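Local coordinates for AncCDT-1 (Synthetic construct, PDB 5T0W), which binds amino acids, arginine being held in this crystal, as a periplasmic solute-binding protein and ancestral precursor of cyclohexadienyl dehydratase, at residues Q111-K116 with A177-S182; D133-V138 with K154-T159. All blocks are in the same frame, centred on the assembly; numbering follows the deposited sequence.

Contact 1: residues Q111-K116 with A177-S182; sequences QTILVK and AMVTDS. With ARG (arginine), chain E.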
loop_
_atom_site.group_PDB
_atom_site.type_symbol
_atom_site.label_atom_id
_atom_site.label_comp_id
_atom_site.label_asym_id
_atom_site.label_seq_id
_atom_site.Cartn_x
_atom_site.Cartn_y
_atom_site.Cartn_z
ATOM N N GLN A 111 -5.397 6.176 -8.169
ATOM C CA GLN A 111 -5.580 7.152 -7.105
ATOM C C GLN A 111 -7.042 7.470 -7.120
ATOM O O GLN A 111 -7.588 7.759 -8.163
ATOM C CB GLN A 111 -4.735 8.416 -7.357
ATOM C CG GLN A 111 -3.246 8.204 -7.222
ATOM C CD GLN A 111 -2.947 7.551 -5.904
ATOM O OE1 GLN A 111 -3.268 8.104 -4.852
ATOM N NE2 GLN A 111 -2.336 6.371 -5.931
ATOM N N THR A 112 -7.653 7.484 -5.939
ATOM C CA THR A 112 -9.057 7.874 -5.772
ATOM C C THR A 112 -9.224 8.982 -4.724
ATOM O O THR A 112 -8.471 9.064 -3.768
ATOM C CB THR A 112 -9.848 6.657 -5.362
ATOM O OG1 THR A 112 -9.654 5.660 -6.362
ATOM C CG2 THR A 112 -11.309 6.970 -5.224
ATOM N N ILE A 113 -10.193 9.859 -4.964
ATOM C CA ILE A 113 -10.536 10.952 -4.058
ATOM C C ILE A 113 -11.755 10.552 -3.256
ATOM O O ILE A 113 -12.731 10.072 -3.797
ATOM C CB ILE A 113 -10.898 12.240 -4.823
ATOM C CG1 ILE A 113 -9.759 12.685 -5.731
ATOM C CG2 ILE A 113 -11.263 13.354 -3.851
ATOM C CD1 ILE A 113 -10.197 13.618 -6.829
ATOM N N LEU A 114 -11.703 10.815 -1.968
ATOM C CA LEU A 114 -12.789 10.530 -1.060
ATOM C C LEU A 114 -13.272 11.844 -0.482
ATOM O O LEU A 114 -12.455 12.660 -0.090
ATOM C CB LEU A 114 -12.251 9.659 0.058
ATOM C CG LEU A 114 -13.057 8.447 0.489
ATOM C CD1 LEU A 114 -13.137 7.465 -0.666
ATOM C CD2 LEU A 114 -12.372 7.781 1.675
ATOM N N VAL A 115 -14.590 12.043 -0.453
ATOM C CA VAL A 115 -15.207 13.236 0.151
ATOM C C VAL A 115 -16.466 12.919 0.986
ATOM O O VAL A 115 -16.986 11.806 0.938
ATOM C CB VAL A 115 -15.575 14.291 -0.913
ATOM C CG1 VAL A 115 -14.327 14.795 -1.615
ATOM C CG2 VAL A 115 -16.560 13.738 -1.917
ATOM N N LYS A 116 -16.939 13.890 1.767
ATOM C CA LYS A 116 -18.157 13.715 2.540
ATOM C C LYS A 116 -19.311 13.644 1.543
ATOM O O LYS A 116 -19.284 14.349 0.523
ATOM C CB LYS A 116 -18.331 14.864 3.535
ATOM N N ALA A 177 -11.150 16.695 1.385
ATOM C CA ALA A 177 -10.999 15.442 0.706
ATOM C C ALA A 177 -9.776 14.708 1.190
ATOM O O ALA A 177 -8.924 15.301 1.856
ATOM C CB ALA A 177 -10.882 15.694 -0.772
ATOM N N MET A 178 -9.696 13.418 0.865
ATOM C CA MET A 178 -8.474 12.669 0.983
ATOM C C MET A 178 -8.247 11.863 -0.296
ATOM O O MET A 178 -9.174 11.477 -0.976
ATOM C CB MET A 178 -8.445 11.765 2.209
ATOM C CG MET A 178 -9.075 10.409 2.060
ATOM S SD MET A 178 -8.928 9.363 3.562
ATOM C CE MET A 178 -7.223 8.885 3.520
ATOM N N VAL A 179 -6.980 11.653 -0.627
ATOM C CA VAL A 179 -6.619 10.858 -1.760
ATOM C C VAL A 179 -5.938 9.626 -1.211
ATOM O O VAL A 179 -5.178 9.703 -0.256
ATOM C CB VAL A 179 -5.685 11.612 -2.726
ATOM C CG1 VAL A 179 -5.496 10.803 -4.002
ATOM C CG2 VAL A 179 -6.216 13.004 -3.068
ATOM N N THR A 180 -6.200 8.488 -1.829
ATOM C CA THR A 180 -5.616 7.237 -1.416
ATOM C C THR A 180 -5.720 6.233 -2.575
ATOM O O THR A 180 -6.373 6.515 -3.591
ATOM C CB THR A 180 -6.312 6.740 -0.145
ATOM O OG1 THR A 180 -5.532 5.716 0.458
ATOM C CG2 THR A 180 -7.686 6.156 -0.443
ATOM N N ASP A 181 -5.112 5.055 -2.443
ATOM C CA ASP A 181 -5.221 4.022 -3.466
ATOM C C ASP A 181 -6.668 3.621 -3.656
ATOM O O ASP A 181 -7.407 3.478 -2.672
ATOM C CB ASP A 181 -4.374 2.793 -3.105
ATOM C CG ASP A 181 -2.858 3.031 -3.257
ATOM O OD1 ASP A 181 -2.446 4.071 -3.779
ATOM O OD2 ASP A 181 -2.078 2.124 -2.923
ATOM N N SER A 182 -7.065 3.356 -4.908
ATOM C CA SER A 182 -8.471 2.997 -5.189
ATOM C C SER A 182 -9.027 1.919 -4.270
ATOM O O SER A 182 -10.136 2.070 -3.754
ATOM C CB SER A 182 -8.713 2.491 -6.616
ATOM O OG SER A 182 -7.812 2.964 -7.592
HETATM N N ARG E . 0.427 2.485 -2.810
HETATM C CA ARG E . 0.864 3.722 -2.148
HETATM C C ARG E . 2.346 3.732 -2.144
HETATM O O ARG E . 2.915 4.798 -1.911
HETATM C CB ARG E . 0.376 3.772 -0.731
HETATM C CG ARG E . 0.999 2.691 0.103
HETATM C CD ARG E . 0.703 2.882 1.589
HETATM N NE ARG E . 0.755 1.598 2.267
HETATM C CZ ARG E . 0.657 1.450 3.579
HETATM N NH1 ARG E . 0.686 0.227 4.123
HETATM N NH2 ARG E . 0.517 2.522 4.347
HETATM O OXT ARG E . 2.975 2.675 -2.353
#
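Strands 111-115 and 177-181 run antiparallel, their axes at 151°, with Thr-112 facing Thr-180 and Leu-114 facing Met-178 as hydrogen-bonded pairs. Thr-112 N gives to Thr-180 O at 2.8 Å, and Met-178 N to Leu-114 O at 3.0 Å; Thr-180 N and Leu-114 N supply the return bonds. Between them Ile-113 and Val-179 form a non-hydrogen-bonded pair. Toward the bound arginine, Gln-111 keeps CG beside its backbone N (chi1 -69°) and bends at chi2, which brings NE2 to Asp-181 OD1 at 3.2 Å. That bond leaves the amide plane somewhat, amide and carboxylate being turned 75° apart, while OE1 is taken by the Ser-144 hydroxyl. The other carboxylate oxygen, Asp-181 OD2, accepts from the ligand's alpha-amino N at 2.5 Å, so a strand end in this periplasmic binding protein fold delivers a first-shell carboxylate to the arginine, and Gln-111, in the second shell, is placed to hold its orientation. An alanine in place of Asp-181 would probably leave the ligand's amino group without this acidic mate and Gln-111 NE2 without its acceptor. On the face of Leu-114, its CB meets Met-178 CG at 3.8 Å, and Ala-185 and Tyr-188 of helix 182-189 cover Leu-114. On the face of Ile-113, its CG2 lies 3.9 Å from Ala-177 CB, which also meets Val-115 CG1 at 3.7 Å.

Contact 2: residues D133-V138 with K154-T159; sequences DVKVAV and KAKIRT
Lys-156 N donates to Val-134 O at 2.9 Å, starting a run of four backbone bonds that alternate in direction: Val-136 N to Lys-156 O, Arg-158 N to Val-136 O, and Val-138 N to Arg-158 O at 3.1 Å. Lys-135 and Arg-158 lie side by side and point the same way; Lys-135 CD sits over one face of the guanidinium, 4.1 Å from Arg-158 NH2. Lys-135 NZ is also 4.2 Å from Arg-158 NH2, a like-charge approach that the salt bridge from Arg-158 NH1 to Glu-169 probably eases. Lys-156 runs alongside too, its CB 4.2 Å from Lys-135 CG, which gathers three basic chains on one face. The opposite face is mostly apolar, with Thr-159 at its end. Ile-157 turns at chi2 (-59°) and lays CD1 against Val-136 CB at 4.2 Å, while Ile-157 CG2 meets Val-138 CG2 obliquely at 3.9 Å. Ala-148 and Glu-145 of helix 143-151 pack over Ile-157 and Val-138 respectively. Side by side and parallel, strands 135-139 and 156-160 are joined through that helix as a beta-alpha-beta crossover, the unit repeated in the alpha/beta domains of periplasmic binding proteins.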
loop_
_atom_site.group_PDB
_atom_site.type_symbol
_atom_site.label_atom_id
_atom_site.label_comp_id
_atom_site.label_asym_id
_atom_site.label_seq_id
_atom_site.Cartn_x
_atom_site.Cartn_y
_atom_site.Cartn_z
ATOM N N ASP A 133 -8.508 27.374 -1.256
ATOM C CA ASP A 133 -9.312 27.161 -0.040
ATOM C C ASP A 133 -9.509 25.677 0.302
ATOM O O ASP A 133 -9.968 25.345 1.403
ATOM C CB ASP A 133 -10.698 27.847 -0.139
ATOM C CG ASP A 133 -11.396 27.597 -1.464
ATOM O OD1 ASP A 133 -10.856 26.918 -2.335
ATOM O OD2 ASP A 133 -12.494 28.115 -1.675
ATOM N N VAL A 134 -9.122 24.800 -0.623
ATOM C CA VAL A 134 -9.276 23.355 -0.441
ATOM C C VAL A 134 -8.139 22.716 0.372
ATOM O O VAL A 134 -6.969 22.906 0.070
ATOM C CB VAL A 134 -9.386 22.650 -1.806
ATOM C CG1 VAL A 134 -9.236 21.153 -1.658
ATOM C CG2 VAL A 134 -10.710 23.000 -2.475
ATOM N N LYS A 135 -8.509 21.976 1.419
ATOM C CA LYS A 135 -7.566 21.185 2.222
ATOM C C LYS A 135 -7.747 19.717 1.883
ATOM O O LYS A 135 -8.852 19.192 1.953
ATOM C CB LYS A 135 -7.803 21.374 3.728
ATOM C CG LYS A 135 -7.619 22.792 4.258
ATOM C CD LYS A 135 -8.116 22.908 5.701
ATOM C CE LYS A 135 -8.774 24.251 6.031
ATOM N NZ LYS A 135 -8.002 25.082 7.000
ATOM N N VAL A 136 -6.661 19.059 1.533
ATOM C CA VAL A 136 -6.675 17.637 1.198
ATOM C C VAL A 136 -5.724 16.833 2.047
ATOM O O VAL A 136 -4.582 17.229 2.191
ATOM C CB VAL A 136 -6.161 17.498 -0.272
ATOM C CG1 VAL A 136 -6.026 16.047 -0.697
ATOM C CG2 VAL A 136 -7.026 18.317 -1.233
ATOM N N ALA A 137 -6.183 15.688 2.552
ATOM C CA ALA A 137 -5.408 14.843 3.445
ATOM C C ALA A 137 -4.863 13.623 2.721
ATOM O O ALA A 137 -5.520 13.058 1.853
ATOM C CB ALA A 137 -6.251 14.378 4.629
ATOM N N VAL A 138 -3.652 13.217 3.100
ATOM C CA VAL A 138 -3.001 12.067 2.525
ATOM C C VAL A 138 -2.081 11.433 3.532
ATOM O O VAL A 138 -1.638 12.093 4.494
ATOM C CB VAL A 138 -2.142 12.455 1.303
ATOM C CG1 VAL A 138 -2.996 12.979 0.155
ATOM C CG2 VAL A 138 -1.072 13.460 1.674
ATOM N N LYS A 154 -2.008 24.490 -5.874
ATOM C CA LYS A 154 -2.726 25.563 -5.161
ATOM C C LYS A 154 -3.360 25.118 -3.823
ATOM O O LYS A 154 -3.615 25.966 -2.963
ATOM C CB LYS A 154 -3.818 26.221 -6.004
ATOM C CG LYS A 154 -3.293 27.016 -7.162
ATOM C CD LYS A 154 -4.469 27.621 -7.879
ATOM C CE LYS A 154 -4.123 28.093 -9.267
ATOM N NZ LYS A 154 -5.317 28.821 -9.785
ATOM N N ALA A 155 -3.631 23.828 -3.643
ATOM C CA ALA A 155 -4.356 23.381 -2.453
ATOM C C ALA A 155 -3.453 23.295 -1.259
ATOM O O ALA A 155 -2.230 23.358 -1.391
ATOM C CB ALA A 155 -5.028 22.032 -2.697
ATOM N N LYS A 156 -4.064 23.130 -0.089
ATOM C CA LYS A 156 -3.332 22.864 1.141
ATOM C C LYS A 156 -3.284 21.350 1.395
ATOM O O LYS A 156 -4.269 20.749 1.737
ATOM C CB LYS A 156 -3.979 23.574 2.323
ATOM C CG LYS A 156 -3.835 25.075 2.259
ATOM C CD LYS A 156 -4.676 25.765 3.333
ATOM C CE LYS A 156 -4.453 27.267 3.349
ATOM N NZ LYS A 156 -5.422 27.935 4.261
ATOM N N ILE A 157 -2.107 20.769 1.266
ATOM C CA ILE A 157 -1.919 19.367 1.531
ATOM C C ILE A 157 -1.539 19.173 3.002
ATOM O O ILE A 157 -0.595 19.797 3.492
ATOM C CB ILE A 157 -0.823 18.780 0.652
ATOM C CG1 ILE A 157 -1.014 19.199 -0.807
ATOM C CG2 ILE A 157 -0.801 17.270 0.780
ATOM C CD1 ILE A 157 -2.333 18.784 -1.395
ATOM N N ARG A 158 -2.286 18.323 3.697
ATOM C CA ARG A 158 -2.002 17.957 5.070
ATOM C C ARG A 158 -1.696 16.446 5.141
ATOM O O ARG A 158 -2.418 15.622 4.613
ATOM C CB ARG A 158 -3.185 18.318 5.963
ATOM C CG ARG A 158 -3.447 19.795 6.166
ATOM C CD ARG A 158 -2.946 20.340 7.507
ATOM N NE ARG A 158 -3.867 21.377 8.007
ATOM C CZ ARG A 158 -5.064 21.124 8.553
ATOM N NH1 ARG A 158 -5.500 19.861 8.678
ATOM N NH2 ARG A 158 -5.830 22.129 8.961
ATOM N N THR A 159 -0.585 16.104 5.770
ATOM C CA THR A 159 -0.086 14.756 5.752
ATOM C C THR A 159 -0.289 14.102 7.098
ATOM O O THR A 159 -0.341 14.765 8.123
ATOM C CB THR A 159 1.410 14.735 5.408
ATOM O OG1 THR A 159 2.158 15.345 6.462
ATOM C CG2 THR A 159 1.674 15.485 4.114
#

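In the fold
The centres of the two contacts lie about 12 Å apart, on the same side of the chain's centre and in one mixed sheet. Strand 177-181 is flanked by 107-115 and 135-139, so the order across this part of the sheet is 107-115, 177-181, 135-139, 156-160. Along the chain contact 2 is nested within the loop closed by contact 1. They meet where Ala-137 probably exchanges backbone hydrogen bonds with Ala-177 and Val-179, and Val-179 CG2 packs on Val-136 CG1. Helix 143-151 serves both: Ser-144 and Thr-143 meet contact 1, Ala-148 contact 2. Contact 1 reaches the arginine directly through Asp-181, whereas in contact 2 the side chain of Val-138 stays about 9 Å from it, so one sheet runs from the pocket outward.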